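Local coordinates for cytokinin riboside 5'-monophosphate phosphoribohydrolase (Streptomyces coelicolor, PDB 5ZI9), which belongs to the lysine decarboxylase-like family of the SLOG clan and has a Rossmann-like fold built on a parallel beta sheet, at residues A119-L124 against N144-I149. Numbering follows the deposited sequence.
Sequences ANKGAL and NPYVDI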
loop_
_atom_site.group_PDB
_atom_site.type_symbol
_atom_site.label_atom_id
_atom_site.label_comp_id
_atom_site.label_asym_id
_atom_site.label_seq_id
_atom_site.Cartn_x
_atom_site.Cartn_y
_atom_site.Cartn_z
ATOM N N ALA B 119 -16.068 20.031 -27.606
ATOM C CA ALA B 119 -16.031 18.581 -27.861
ATOM C C ALA B 119 -16.998 17.788 -26.949
ATOM O O ALA B 119 -17.726 16.903 -27.423
ATOM C CB ALA B 119 -14.597 18.043 -27.800
ATOM N N ASN B 120 -17.052 18.123 -25.662
ATOM C CA ASN B 120 -17.968 17.407 -24.768
ATOM C C ASN B 120 -19.418 17.622 -25.228
ATOM O O ASN B 120 -20.236 16.690 -25.187
ATOM C CB ASN B 120 -17.856 17.901 -23.330
ATOM C CG ASN B 120 -16.624 17.409 -22.629
ATOM O OD1 ASN B 120 -15.798 18.226 -22.214
ATOM N ND2 ASN B 120 -16.519 16.089 -22.429
ATOM N N LYS B 121 -19.717 18.857 -25.637
ATOM C CA LYS B 121 -21.025 19.195 -26.147
ATOM C C LYS B 121 -21.419 18.334 -27.330
ATOM O O LYS B 121 -22.518 17.722 -27.348
ATOM C CB LYS B 121 -21.063 20.667 -26.542
ATOM C CG LYS B 121 -22.359 21.118 -27.216
ATOM C CD LYS B 121 -22.781 22.508 -26.759
ATOM C CE LYS B 121 -23.151 23.454 -27.889
ATOM N NZ LYS B 121 -24.617 23.401 -28.115
ATOM N N GLY B 122 -20.526 18.299 -28.315
ATOM C CA GLY B 122 -20.709 17.472 -29.496
ATOM C C GLY B 122 -20.951 16.021 -29.136
ATOM O O GLY B 122 -21.784 15.386 -29.738
ATOM N N ALA B 123 -20.242 15.491 -28.144
ATOM C CA ALA B 123 -20.357 14.076 -27.817
ATOM C C ALA B 123 -21.714 13.722 -27.235
ATOM O O ALA B 123 -22.185 12.576 -27.369
ATOM C CB ALA B 123 -19.258 13.667 -26.874
ATOM N N LEU B 124 -22.328 14.714 -26.579
ATOM C CA LEU B 124 -23.664 14.573 -25.987
ATOM C C LEU B 124 -24.760 14.663 -27.037
ATOM O O LEU B 124 -25.699 13.854 -27.032
ATOM C CB LEU B 124 -23.902 15.637 -24.906
ATOM C CG LEU B 124 -23.347 15.340 -23.508
ATOM C CD1 LEU B 124 -24.063 16.250 -22.514
ATOM C CD2 LEU B 124 -23.442 13.859 -23.079
ATOM N N ASN B 144 -17.421 21.557 -17.242
ATOM C CA ASN B 144 -18.333 22.178 -18.175
ATOM C C ASN B 144 -19.647 21.388 -18.185
ATOM O O ASN B 144 -19.684 20.207 -17.773
ATOM C CB ASN B 144 -17.701 22.366 -19.581
ATOM C CG ASN B 144 -17.526 21.058 -20.363
ATOM O OD1 ASN B 144 -18.471 20.268 -20.555
ATOM N ND2 ASN B 144 -16.304 20.833 -20.833
ATOM N N PRO B 145 -20.737 22.044 -18.628
ATOM C CA PRO B 145 -22.102 21.498 -18.486
ATOM C C PRO B 145 -22.378 20.278 -19.317
ATOM O O PRO B 145 -23.323 19.544 -19.011
ATOM C CB PRO B 145 -22.995 22.631 -18.917
ATOM C CG PRO B 145 -22.087 23.673 -19.544
ATOM C CD PRO B 145 -20.728 23.473 -19.008
ATOM N N TYR B 146 -21.543 20.012 -20.320
ATOM C CA TYR B 146 -21.712 18.790 -21.124
ATOM C C TYR B 146 -20.814 17.664 -20.705
ATOM O O TYR B 146 -20.697 16.680 -21.445
ATOM C CB TYR B 146 -21.550 19.082 -22.614
ATOM C CG TYR B 146 -22.178 20.404 -22.969
ATOM C CD1 TYR B 146 -23.572 20.512 -23.185
ATOM C CD2 TYR B 146 -21.382 21.572 -23.057
ATOM C CE1 TYR B 146 -24.148 21.741 -23.511
ATOM C CE2 TYR B 146 -21.954 22.806 -23.391
ATOM C CZ TYR B 146 -23.336 22.889 -23.609
ATOM O OH TYR B 146 -23.902 24.109 -23.924
ATOM N N VAL B 147 -20.192 17.777 -19.536
ATOM C CA VAL B 147 -19.423 16.636 -19.016
ATOM C C VAL B 147 -20.351 15.630 -18.377
ATOM O O VAL B 147 -21.141 15.989 -17.533
ATOM C CB VAL B 147 -18.347 17.060 -18.001
ATOM C CG1 VAL B 147 -17.844 15.870 -17.169
ATOM C CG2 VAL B 147 -17.187 17.718 -18.738
ATOM N N ASP B 148 -20.225 14.366 -18.740
ATOM C CA ASP B 148 -21.040 13.326 -18.114
ATOM C C ASP B 148 -20.296 12.465 -17.059
ATOM O O ASP B 148 -20.730 12.376 -15.923
ATOM C CB ASP B 148 -21.677 12.462 -19.191
ATOM C CG ASP B 148 -23.017 11.997 -18.799
ATOM O OD1 ASP B 148 -23.966 12.825 -18.907
ATOM O OD2 ASP B 148 -23.098 10.830 -18.353
ATOM N N ILE B 149 -19.202 11.824 -17.436
ATOM C CA ILE B 149 -18.313 11.203 -16.458
ATOM C C ILE B 149 -17.267 12.251 -16.072
ATOM O O ILE B 149 -16.397 12.597 -16.894
ATOM C CB ILE B 149 -17.679 9.942 -17.034
ATOM C CG1 ILE B 149 -18.783 8.916 -17.339
ATOM C CG2 ILE B 149 -16.693 9.341 -16.059
ATOM C CD1 ILE B 149 -18.337 7.791 -18.251
#
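Asn120 OD1 accepts two hydrogen bonds, one from Asn144 ND2 across the contact at 3.0 Å and one from Thr109 OG1. The bond from Asn144 is nearly straight, 173° at the hydrogen, and OD1 sits in the plane of the Asn144 amide, whereas the donor is tilted 31° from the carbonyl plane of Asn120. At the other end of the Asn120 amide, ND2 bonds to Val131 O and Ser130 OG, so the group is fixed at both ends in a buried setting. Asn144 ND2 has a second acceptor in Gly112 O, in a glycine-rich turn that resembles a Rossmann-type GxGxxA motif. Helix 115-125 follows that turn, and residues 144-147 form a type I beta turn in the loop leading to strand 149-153, outermost in the parallel sheet within this chain; the contact thus joins the helix to this loop. Asn144 OD1 turns back on its own turn and takes a weak bond from Tyr146 N. Farther out, the Tyr146 ring lies along Lys121, whose CG is anti to the backbone N (chi1 175°), carrying the bent chain over one ring face; CD stands 3.6 Å from the centroid in a CH-pi contact, displaced toward the rim on the CZ side. Pro145 CG lies above the opposite face, toward its rim. Leu124 CD1 packs 3.8 Å from Tyr146 CB, near the ring plane, and the Val147 CG2 methyl packs alongside the Asn120 amide.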